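ATP-dependent DNA helicase PIF1 (Candida albicans, PDB 7OTJ) is an ATP-dependent helicase that probably moves 5'-3' along single-stranded DNA, unwinding duplexes and G-quadruplexes to maintain nuclear and mitochondrial genomes. Local coordinates at residues L21-S26 and V140-F145; T53-L58 and I106-M111; Y146-V151 and S451-Q456. One frame throughout, in Å; residues are numbered along the deposited sequence.

In the fold
All three contacts are buried and surround the nucleotide site; contacts 2 and 3, but not contact 1, also touch DNA. Contacts 1 and 2 belong to the same parallel sheet of the N-terminal RecA-like domain: strands 138-143 and 103-107 are neighbours in it, so Ile106 bonds through its backbone to Val140 and Cys142. There the chemistry is mostly backbone hydrogen bonding, with aromatic side chains in contact 1, and Ser55 against Glu108 and Met111 in contact 2. Contact 3 continues the chain from contact 1 but leaves the sheet, joining loop 146-151 to helix 452-455 of the other RecA-like domain mainly through side chains, beside tetrafluoroaluminate and DNA. Contacts 2 and 3 meet through Glu108 with Gln456 and Ser110 with Leu148.

Contact 1 of 3, residues L21-S26 and V140-F145; sequences LFYTGS and VACGDF
Tyr23 N donates to Ala141 O at 3.0 Å, at the centre of this parallel strand pair. One step earlier Ala141 N gives its hydrogen to Leu21 O at 2.9 Å, so Ala141 uses both its donor and its acceptor on strand 21-25. Farther along, Gly143 N reaches Tyr23 O only weakly, at 3.5 Å, and a side chain takes over: Thr24 OG1, anti to its own backbone N (chi1 -163°), donates to Gly143 O at 2.6 Å, meeting a lone pair in the carbonyl plane. The same hydroxyl also bonds Tyr509 OH of helix 503-511, so a threonine here ties both strand and helix. This is the sheet of a P-loop NTPase, and strand 21-25 runs straight into the nucleotide-binding loop, where Ser26 touches ADP and Lys31 is bonded twice, its NZ donating to Gly25 O and its O bonded to Tyr23 OH. Glycine suits position 143 because, at these backbone angles, a CB would press on the carbonyl O of Cys142. On the face carrying Tyr23 and Cys142, Cys142 CB sits over the phenol ring, 4.2 Å from its centroid, and SG lies obliquely beside it. On the other face Phe22 turns its ring edge to the backbone of Ala141 to Gly143, with CD1 3.7 Å from Ala141 CB, where a small methyl fits. Phe22 CZ then meets Phe145 CE2 at 3.5 Å, the ring planes inclined at 55°. Asp144 packs CB against Gly25 O, while its carboxylate forms a salt bridge with Arg206 and accepts from Tyr146 N and Gln147 NE2.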
loop_
_atom_site.group_PDB
_atom_site.type_symbol
_atom_site.label_atom_id
_atom_site.label_comp_id
_atom_site.label_asym_id
_atom_site.label_seq_id
_atom_site.Cartn_x
_atom_site.Cartn_y
_atom_site.Cartn_z
ATOM N N LEU A 21 -7.039 -18.803 -8.209
ATOM C CA LEU A 21 -5.671 -18.922 -8.677
ATOM C C LEU A 21 -4.796 -17.834 -8.078
ATOM O O LEU A 21 -5.276 -16.825 -7.550
ATOM C CB LEU A 21 -5.610 -18.875 -10.210
ATOM C CG LEU A 21 -6.163 -17.674 -10.981
ATOM C CD1 LEU A 21 -5.194 -16.477 -10.958
ATOM C CD2 LEU A 21 -6.450 -18.099 -12.412
ATOM N N PHE A 22 -3.493 -18.061 -8.194
ATOM C CA PHE A 22 -2.455 -17.102 -7.857
ATOM C C PHE A 22 -1.626 -16.861 -9.107
ATOM O O PHE A 22 -1.176 -17.816 -9.746
ATOM C CB PHE A 22 -1.595 -17.638 -6.710
ATOM C CG PHE A 22 -0.244 -16.979 -6.577
ATOM C CD1 PHE A 22 -0.128 -15.631 -6.272
ATOM C CD2 PHE A 22 0.913 -17.730 -6.706
ATOM C CE1 PHE A 22 1.115 -15.045 -6.127
ATOM C CE2 PHE A 22 2.153 -17.153 -6.560
ATOM C CZ PHE A 22 2.259 -15.811 -6.267
ATOM N N TYR A 23 -1.457 -15.604 -9.489
ATOM C CA TYR A 23 -0.595 -15.299 -10.616
ATOM C C TYR A 23 0.522 -14.371 -10.161
ATOM O O TYR A 23 0.309 -13.466 -9.344
ATOM C CB TYR A 23 -1.377 -14.732 -11.806
ATOM C CG TYR A 23 -1.927 -13.335 -11.679
ATOM C CD1 TYR A 23 -1.221 -12.245 -12.173
ATOM C CD2 TYR A 23 -3.180 -13.108 -11.122
ATOM C CE1 TYR A 23 -1.733 -10.964 -12.090
ATOM C CE2 TYR A 23 -3.699 -11.825 -11.033
ATOM C CZ TYR A 23 -2.971 -10.759 -11.521
ATOM O OH TYR A 23 -3.479 -9.481 -11.439
ATOM N N THR A 24 1.730 -14.662 -10.639
ATOM C CA THR A 24 2.930 -14.017 -10.132
ATOM C C THR A 24 3.839 -13.534 -11.258
ATOM O O THR A 24 3.494 -13.637 -12.443
ATOM C CB THR A 24 3.675 -14.989 -9.213
ATOM O OG1 THR A 24 4.616 -14.271 -8.405
ATOM C CG2 THR A 24 4.388 -16.065 -10.020
ATOM N N GLY A 25 5.000 -13.019 -10.894
ATOM C CA GLY A 25 5.952 -12.472 -11.839
ATOM C C GLY A 25 6.797 -11.418 -11.166
ATOM O O GLY A 25 6.443 -10.874 -10.121
ATOM N N SER A 26 7.921 -11.091 -11.807
ATOM C CA SER A 26 8.878 -10.160 -11.220
ATOM C C SER A 26 8.250 -8.774 -11.067
ATOM O O SER A 26 7.146 -8.503 -11.537
ATOM C CB SER A 26 10.138 -10.041 -12.088
ATOM O OG SER A 26 10.877 -11.250 -12.168
ATOM N N VAL A 140 -8.329 -14.791 -5.748
ATOM C CA VAL A 140 -7.407 -14.332 -6.787
ATOM C C VAL A 140 -6.239 -13.668 -6.073
ATOM O O VAL A 140 -6.329 -12.501 -5.670
ATOM C CB VAL A 140 -8.064 -13.366 -7.780
ATOM C CG1 VAL A 140 -7.025 -12.859 -8.797
ATOM C CG2 VAL A 140 -9.262 -14.024 -8.484
ATOM N N ALA A 141 -5.156 -14.412 -5.879
ATOM C CA ALA A 141 -3.958 -13.882 -5.247
ATOM C C ALA A 141 -2.988 -13.366 -6.299
ATOM O O ALA A 141 -2.788 -13.995 -7.342
ATOM C CB ALA A 141 -3.278 -14.952 -4.395
ATOM N N CYS A 142 -2.356 -12.238 -6.001
ATOM C CA CYS A 142 -1.494 -11.568 -6.962
ATOM C C CYS A 142 -0.307 -10.967 -6.226
ATOM O O CYS A 142 -0.493 -10.228 -5.256
ATOM C CB CYS A 142 -2.271 -10.486 -7.718
ATOM S SG CYS A 142 -1.277 -9.447 -8.792
ATOM N N GLY A 143 0.902 -11.280 -6.676
ATOM C CA GLY A 143 2.076 -10.694 -6.057
ATOM C C GLY A 143 3.335 -11.464 -6.420
ATOM O O GLY A 143 3.373 -12.196 -7.407
ATOM N N ASP A 144 4.356 -11.280 -5.584
ATOM C CA ASP A 144 5.697 -11.782 -5.866
ATOM C C ASP A 144 6.345 -12.100 -4.528
ATOM O O ASP A 144 6.608 -11.184 -3.742
ATOM C CB ASP A 144 6.506 -10.750 -6.655
ATOM C CG ASP A 144 7.917 -11.228 -6.991
ATOM O OD1 ASP A 144 8.204 -12.438 -6.838
ATOM O OD2 ASP A 144 8.747 -10.383 -7.409
ATOM N N PHE A 145 6.567 -13.386 -4.246
ATOM C CA PHE A 145 7.114 -13.749 -2.944
ATOM C C PHE A 145 8.606 -13.442 -2.808
ATOM O O PHE A 145 9.134 -13.542 -1.694
ATOM C CB PHE A 145 6.839 -15.227 -2.642
ATOM C CG PHE A 145 5.391 -15.523 -2.327
ATOM C CD1 PHE A 145 4.833 -15.135 -1.116
ATOM C CD2 PHE A 145 4.587 -16.192 -3.239
ATOM C CE1 PHE A 145 3.502 -15.404 -0.824
ATOM C CE2 PHE A 145 3.258 -16.464 -2.951
ATOM C CZ PHE A 145 2.714 -16.070 -1.746
#

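Contact 2 of 3, residues T53-L58 and I106-M111; sequences TASTGL and IDEISM. With nucleotides of chain C.
Ser55 lays its CB against the CB of Met111, 3.7 Å away, and turns OG toward the backbone of the opposite segment. That hydroxyl donates to Glu108 O at 2.8 Å. With chi1 at 54°, OG stands between the backbone N and the carbonyl carbon of its own residue, on the side facing Glu108. A small hydroxyl residue suits the place, since it can donate to this carbonyl and still fit against Glu108 CB and Met111 CB. Two backbone bonds precede it: Asp107 N to Thr53 O at 2.8 Å, and Ser55 N to Asp107 O at 3.2 Å, the second more bent (137° at the hydrogen). Thus the strands stay paired in parallel up to the point where both chains turn away. Asp107 and Glu108 form the Walker B motif (motif II) of the helicase, at the C-terminal end of strand 103-107; the facing segment, residues 53-58, probably corresponds to motif Ia of superfamily 1 enzymes. Asp107 OD1 accepts from Glu108 N, and OD2 bonds Ser32 of the nucleotide-binding loop; Glu108 bends away to line the tetrafluoroaluminate pocket, with OE2 bonded to Gln456 NE2. On the sheet face of Thr53 and Ile106 the two side chains lie alongside, pointing the same way, with Thr53 OG1 3.5 Å from Ile106 CG1; that hydroxyl is bonded to Ile105 O. The methyl Thr56 CG2 meets Met111 CE at 3.7 Å, the unbranched Met111 chain reaching across to it. Thr56 is the N-cap of helix 57-61, its OG1 weakly bonded to Ala59 N. At the start of that helix Gly57 N donates to OP1 of DT4 of chain C at 2.8 Å, nearly straight at 166°.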
loop_
_atom_site.group_PDB
_atom_site.type_symbol
_atom_site.label_atom_id
_atom_site.label_comp_id
_atom_site.label_asym_id
_atom_site.label_seq_id
_atom_site.Cartn_x
_atom_site.Cartn_y
_atom_site.Cartn_z
ATOM N N THR A 53 -8.606 -6.009 -2.593
ATOM C CA THR A 53 -7.808 -5.905 -1.374
ATOM C C THR A 53 -6.330 -6.037 -1.707
ATOM O O THR A 53 -5.949 -6.594 -2.742
ATOM C CB THR A 53 -8.126 -6.955 -0.288
ATOM O OG1 THR A 53 -7.806 -8.268 -0.764
ATOM C CG2 THR A 53 -9.571 -6.889 0.179
ATOM N N ALA A 54 -5.505 -5.460 -0.840
ATOM C CA ALA A 54 -4.064 -5.615 -0.899
ATOM C C ALA A 54 -3.535 -5.648 0.526
ATOM O O ALA A 54 -4.237 -5.304 1.481
ATOM C CB ALA A 54 -3.408 -4.494 -1.712
ATOM N N SER A 55 -2.281 -6.083 0.667
ATOM C CA SER A 55 -1.705 -6.276 1.993
ATOM C C SER A 55 -1.449 -4.955 2.710
ATOM O O SER A 55 -1.454 -4.918 3.944
ATOM C CB SER A 55 -0.406 -7.069 1.892
ATOM O OG SER A 55 0.485 -6.445 0.985
ATOM N N THR A 56 -1.163 -3.882 1.974
ATOM C CA THR A 56 -0.930 -2.578 2.578
ATOM C C THR A 56 -1.925 -1.556 2.039
ATOM O O THR A 56 -2.529 -1.741 0.977
ATOM C CB THR A 56 0.500 -2.087 2.314
ATOM O OG1 THR A 56 0.693 -1.916 0.905
ATOM C CG2 THR A 56 1.509 -3.084 2.835
ATOM N N GLY A 57 -2.053 -0.442 2.765
ATOM C CA GLY A 57 -3.021 0.570 2.376
ATOM C C GLY A 57 -2.695 1.205 1.038
ATOM O O GLY A 57 -3.571 1.367 0.186
ATOM N N LEU A 58 -1.424 1.555 0.829
ATOM C CA LEU A 58 -1.039 2.227 -0.405
ATOM C C LEU A 58 -1.151 1.289 -1.603
ATOM O O LEU A 58 -1.577 1.706 -2.686
ATOM C CB LEU A 58 0.382 2.775 -0.268
ATOM C CG LEU A 58 0.722 4.052 -1.031
ATOM C CD1 LEU A 58 -0.340 5.112 -0.792
ATOM C CD2 LEU A 58 2.088 4.558 -0.600
ATOM N N ILE A 106 -6.514 -10.305 -3.753
ATOM C CA ILE A 106 -5.501 -9.886 -2.787
ATOM C C ILE A 106 -4.238 -9.561 -3.571
ATOM O O ILE A 106 -3.518 -10.470 -4.003
ATOM C CB ILE A 106 -5.213 -10.950 -1.723
ATOM C CG1 ILE A 106 -6.513 -11.489 -1.125
ATOM C CG2 ILE A 106 -4.309 -10.368 -0.641
ATOM C CD1 ILE A 106 -6.288 -12.594 -0.126
ATOM N N ASP A 107 -3.962 -8.274 -3.756
ATOM C CA ASP A 107 -2.708 -7.870 -4.372
ATOM C C ASP A 107 -1.622 -7.807 -3.301
ATOM O O ASP A 107 -1.901 -7.738 -2.100
ATOM C CB ASP A 107 -2.856 -6.521 -5.090
ATOM C CG ASP A 107 -1.819 -6.313 -6.202
ATOM O OD1 ASP A 107 -0.832 -7.075 -6.274
ATOM O OD2 ASP A 107 -1.993 -5.380 -7.015
ATOM N N GLU A 108 -0.371 -7.868 -3.753
ATOM C CA GLU A 108 0.793 -7.905 -2.874
ATOM C C GLU A 108 0.647 -8.996 -1.814
ATOM O O GLU A 108 0.748 -8.762 -0.610
ATOM C CB GLU A 108 1.033 -6.534 -2.238
ATOM C CG GLU A 108 1.344 -5.435 -3.243
ATOM C CD GLU A 108 2.676 -5.637 -3.969
ATOM O OE1 GLU A 108 2.989 -4.823 -4.863
ATOM O OE2 GLU A 108 3.412 -6.598 -3.651
ATOM N N ILE A 109 0.414 -10.216 -2.301
ATOM C CA ILE A 109 0.173 -11.354 -1.431
ATOM C C ILE A 109 1.392 -11.700 -0.587
ATOM O O ILE A 109 1.256 -12.387 0.436
ATOM C CB ILE A 109 -0.267 -12.550 -2.302
ATOM C CG1 ILE A 109 -0.863 -13.673 -1.450
ATOM C CG2 ILE A 109 0.894 -13.039 -3.145
ATOM C CD1 ILE A 109 -2.160 -13.304 -0.786
ATOM N N SER A 110 2.582 -11.213 -0.967
ATOM C CA SER A 110 3.800 -11.626 -0.274
ATOM C C SER A 110 3.793 -11.196 1.184
ATOM O O SER A 110 4.318 -11.913 2.042
ATOM C CB SER A 110 5.041 -11.075 -0.986
ATOM O OG SER A 110 5.206 -9.682 -0.781
ATOM N N MET A 111 3.154 -10.069 1.489
ATOM C CA MET A 111 3.110 -9.526 2.840
ATOM C C MET A 111 1.909 -10.025 3.637
ATOM O O MET A 111 1.689 -9.555 4.757
ATOM C CB MET A 111 3.111 -7.989 2.802
ATOM C CG MET A 111 4.499 -7.370 2.587
ATOM S SD MET A 111 4.591 -5.555 2.548
ATOM C CE MET A 111 3.836 -5.198 0.973
ATOM P P DT C 4 -0.161 -0.383 6.518
ATOM O OP1 DT C 4 -0.842 0.018 5.263
ATOM O OP2 DT C 4 0.331 0.636 7.470
ATOM O "O5'" DT C 4 -1.160 -1.376 7.279
ATOM C "C5'" DT C 4 -1.801 -2.403 6.545
ATOM C "C4'" DT C 4 -2.529 -3.370 7.460
ATOM O "O4'" DT C 4 -1.579 -4.132 8.233
ATOM C "C3'" DT C 4 -3.429 -2.720 8.488
ATOM O "O3'" DT C 4 -4.672 -2.433 7.899
ATOM C "C2'" DT C 4 -3.544 -3.820 9.543
ATOM C "C1'" DT C 4 -2.159 -4.475 9.482
ATOM N N1 DT C 4 -1.232 -4.047 10.591
ATOM C C2 DT C 4 -0.891 -4.961 11.555
ATOM O O2 DT C 4 -1.296 -6.106 11.557
ATOM N N3 DT C 4 -0.049 -4.489 12.525
ATOM C C4 DT C 4 0.475 -3.218 12.632
ATOM O O4 DT C 4 1.221 -2.894 13.546
ATOM C C5 DT C 4 0.083 -2.299 11.592
ATOM C C7 DT C 4 0.598 -0.890 11.606
ATOM C C6 DT C 4 -0.743 -2.750 10.628
#

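Contact 3 of 3, residues Y146-V151 and S451-Q456; sequences YQLPPV and SIHKSQ. With ALF (tetrafluoroaluminate ion), chain F; nucleotides of chain C.
The imidazole of His453 is sandwiched: Leu148 CD1 lies 3.7 Å above the centre of one face, and C2' of DT2 of chain C lies equally far over the other. Val151 CG2 approaches the ring obliquely, 3.7 Å from His453 NE2. The two segments lie in what are probably motifs III and V of superfamily 1 helicases, from the two RecA-like domains. A branched aliphatic such as Leu148 suits the site by putting a methyl on the histidine face; separately, Leu148 N donates to Gln456 OE1 at 3.1 Å, tilted 26° from the amide plane. Gln456 reaches that far because CG is anti to the backbone N (chi1 -175°) and the chain beyond is extended; its NE2 turns to Glu108 and Ser110. The amides of Gln456 and Gln147 are inclined at 73°, and Gln147 OE1 lies against Gln456 CG. Val151 also packs CG1 on the thymine of DT2 of chain C, 3.4 Å from C2. Ser451 OG caps the helix by accepting from Lys454 N and donates to OP1 of DT3 of chain C at 2.8 Å. On the nucleotide side Gln147 NE2 donates to F3 of the tetrafluoroaluminate at 3.0 Å. Consistent with a mimic of the phosphoryl-transfer state beside ADP, the ion's aluminium is bound by water 2, 2.4 Å from AL to the water oxygen.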
loop_
_atom_site.group_PDB
_atom_site.type_symbol
_atom_site.label_atom_id
_atom_site.label_comp_id
_atom_site.label_asym_id
_atom_site.label_seq_id
_atom_site.Cartn_x
_atom_site.Cartn_y
_atom_site.Cartn_z
ATOM N N TYR A 146 9.297 -13.063 -3.891
ATOM C CA TYR A 146 10.655 -12.536 -3.758
ATOM C C TYR A 146 10.663 -11.112 -3.219
ATOM O O TYR A 146 11.739 -10.577 -2.929
ATOM C CB TYR A 146 11.400 -12.580 -5.101
ATOM C CG TYR A 146 12.011 -13.926 -5.422
ATOM C CD1 TYR A 146 12.813 -14.578 -4.500
ATOM C CD2 TYR A 146 11.769 -14.552 -6.640
ATOM C CE1 TYR A 146 13.371 -15.812 -4.781
ATOM C CE2 TYR A 146 12.319 -15.789 -6.929
ATOM C CZ TYR A 146 13.119 -16.414 -5.993
ATOM O OH TYR A 146 13.674 -17.646 -6.262
ATOM N N GLN A 147 9.495 -10.500 -3.085
ATOM C CA GLN A 147 9.330 -9.175 -2.513
ATOM C C GLN A 147 9.094 -9.328 -1.007
ATOM O O GLN A 147 9.361 -10.385 -0.430
ATOM C CB GLN A 147 8.239 -8.421 -3.274
ATOM C CG GLN A 147 8.603 -8.238 -4.764
ATOM C CD GLN A 147 7.752 -7.207 -5.490
ATOM O OE1 GLN A 147 7.177 -6.313 -4.875
ATOM N NE2 GLN A 147 7.678 -7.328 -6.810
ATOM N N LEU A 148 8.705 -8.251 -0.337
ATOM C CA LEU A 148 8.762 -8.224 1.121
ATOM C C LEU A 148 7.913 -9.335 1.742
ATOM O O LEU A 148 6.777 -9.558 1.306
ATOM C CB LEU A 148 8.326 -6.851 1.629
ATOM C CG LEU A 148 9.446 -5.821 1.424
ATOM C CD1 LEU A 148 8.960 -4.382 1.522
ATOM C CD2 LEU A 148 10.565 -6.079 2.426
ATOM N N PRO A 149 8.433 -10.056 2.734
ATOM C CA PRO A 149 7.653 -11.098 3.409
ATOM C C PRO A 149 6.671 -10.483 4.387
ATOM O O PRO A 149 6.684 -9.260 4.593
ATOM C CB PRO A 149 8.734 -11.908 4.138
ATOM C CG PRO A 149 9.764 -10.886 4.473
ATOM C CD PRO A 149 9.799 -9.968 3.274
ATOM N N PRO A 150 5.782 -11.280 4.986
ATOM C CA PRO A 150 4.901 -10.739 6.032
ATOM C C PRO A 150 5.706 -10.140 7.177
ATOM O O PRO A 150 6.750 -10.665 7.563
ATOM C CB PRO A 150 4.098 -11.963 6.494
ATOM C CG PRO A 150 4.195 -12.931 5.388
ATOM C CD PRO A 150 5.523 -12.710 4.736
ATOM N N VAL A 151 5.189 -9.062 7.751
ATOM C CA VAL A 151 5.889 -8.371 8.828
ATOM C C VAL A 151 5.765 -9.177 10.114
ATOM O O VAL A 151 4.660 -9.558 10.520
ATOM C CB VAL A 151 5.349 -6.943 9.001
ATOM C CG1 VAL A 151 5.975 -6.287 10.225
ATOM C CG2 VAL A 151 5.636 -6.116 7.745
ATOM N N SER A 451 8.649 4.721 3.228
ATOM C CA SER A 451 9.263 3.453 3.586
ATOM C C SER A 451 9.258 2.512 2.387
ATOM O O SER A 451 8.353 2.544 1.546
ATOM C CB SER A 451 8.537 2.808 4.770
ATOM O OG SER A 451 7.233 2.369 4.423
ATOM N N ILE A 452 10.297 1.678 2.300
ATOM C CA ILE A 452 10.358 0.685 1.232
ATOM C C ILE A 452 9.130 -0.211 1.278
ATOM O O ILE A 452 8.595 -0.604 0.234
ATOM C CB ILE A 452 11.664 -0.124 1.320
ATOM C CG1 ILE A 452 12.862 0.795 1.058
ATOM C CG2 ILE A 452 11.650 -1.280 0.329
ATOM C CD1 ILE A 452 14.199 0.150 1.290
ATOM N N HIS A 453 8.657 -0.538 2.488
ATOM C CA HIS A 453 7.467 -1.372 2.626
ATOM C C HIS A 453 6.278 -0.752 1.905
ATOM O O HIS A 453 5.633 -1.404 1.076
ATOM C CB HIS A 453 7.146 -1.584 4.107
ATOM C CG HIS A 453 7.792 -2.798 4.696
ATOM N ND1 HIS A 453 9.121 -2.828 5.072
ATOM C CD2 HIS A 453 7.294 -4.026 4.969
ATOM C CE1 HIS A 453 9.410 -4.024 5.553
ATOM N NE2 HIS A 453 8.319 -4.769 5.500
ATOM N N LYS A 454 6.024 0.534 2.149
ATOM C CA LYS A 454 4.883 1.198 1.539
ATOM C C LYS A 454 5.125 1.541 0.077
ATOM O O LYS A 454 4.165 1.831 -0.644
ATOM C CB LYS A 454 4.521 2.466 2.327
ATOM C CG LYS A 454 3.893 2.196 3.702
ATOM C CD LYS A 454 3.567 3.482 4.471
ATOM C CE LYS A 454 2.738 4.455 3.632
ATOM N NZ LYS A 454 2.529 5.787 4.282
ATOM N N SER A 455 6.373 1.505 -0.387
ATOM C CA SER A 455 6.611 1.691 -1.813
ATOM C C SER A 455 6.242 0.464 -2.630
ATOM O O SER A 455 5.997 0.597 -3.833
ATOM C CB SER A 455 8.080 2.030 -2.083
ATOM O OG SER A 455 8.912 0.903 -1.848
ATOM N N GLN A 456 6.189 -0.716 -2.011
ATOM C CA GLN A 456 5.953 -1.937 -2.768
ATOM C C GLN A 456 4.618 -1.852 -3.501
ATOM O O GLN A 456 3.559 -1.726 -2.877
ATOM C CB GLN A 456 6.001 -3.157 -1.853
ATOM C CG GLN A 456 5.874 -4.469 -2.613
ATOM C CD GLN A 456 6.181 -5.682 -1.757
ATOM O OE1 GLN A 456 7.161 -5.705 -1.018
ATOM N NE2 GLN A 456 5.344 -6.704 -1.861
HETATM AL AL ALF F . 5.197 -4.604 -8.269
HETATM F F1 ALF F . 3.568 -4.880 -7.606
HETATM F F2 ALF F . 6.828 -4.311 -8.938
HETATM F F3 ALF F . 5.362 -6.370 -8.472
HETATM F F4 ALF F . 5.015 -2.831 -8.147
ATOM P P DT C 2 10.425 0.424 11.754
ATOM O OP1 DT C 2 11.363 1.490 11.336
ATOM O OP2 DT C 2 9.667 0.547 13.020
ATOM O "O5'" DT C 2 9.395 0.197 10.553
ATOM C "C5'" DT C 2 9.858 0.205 9.205
ATOM C "C4'" DT C 2 9.176 -0.875 8.383
ATOM O "O4'" DT C 2 9.692 -2.161 8.776
ATOM C "C3'" DT C 2 7.666 -0.936 8.550
ATOM O "O3'" DT C 2 7.058 -0.238 7.483
ATOM C "C2'" DT C 2 7.333 -2.432 8.499
ATOM C "C1'" DT C 2 8.651 -3.122 8.853
ATOM N N1 DT C 2 8.678 -3.735 10.220
ATOM C C2 DT C 2 9.140 -5.025 10.368
ATOM O O2 DT C 2 9.509 -5.714 9.430
ATOM N N3 DT C 2 9.141 -5.491 11.657
ATOM C C4 DT C 2 8.748 -4.805 12.790
ATOM O O4 DT C 2 8.787 -5.312 13.908
ATOM C C5 DT C 2 8.289 -3.454 12.567
ATOM C C7 DT C 2 7.837 -2.612 13.725
ATOM C C6 DT C 2 8.279 -2.989 11.309
ATOM P P DT C 3 5.803 0.722 7.752
ATOM O OP1 DT C 3 5.767 1.727 6.660
ATOM O OP2 DT C 3 5.878 1.167 9.164
ATOM O "O5'" DT C 3 4.539 -0.257 7.611
ATOM C "C5'" DT C 3 4.311 -0.937 6.384
ATOM C "C4'" DT C 3 3.325 -2.091 6.543
ATOM O "O4'" DT C 3 3.883 -3.098 7.410
ATOM C "C3'" DT C 3 1.988 -1.731 7.159
ATOM O "O3'" DT C 3 1.094 -1.311 6.144
ATOM C "C2'" DT C 3 1.533 -3.051 7.784
ATOM C "C1'" DT C 3 2.851 -3.733 8.147
ATOM N N1 DT C 3 3.200 -3.652 9.589
ATOM C C2 DT C 3 2.826 -4.670 10.431
ATOM O O2 DT C 3 2.196 -5.642 10.059
ATOM N N3 DT C 3 3.215 -4.505 11.737
ATOM C C4 DT C 3 3.937 -3.442 12.267
ATOM O O4 DT C 3 4.242 -3.374 13.455
ATOM C C5 DT C 3 4.301 -2.412 11.322
ATOM C C7 DT C 3 5.080 -1.209 11.774
ATOM C C6 DT C 3 3.924 -2.570 10.046
HETATM O O HOH W 1 8.465 -7.204 5.714
HETATM O O HOH W 2 5.727 -4.836 -5.916
#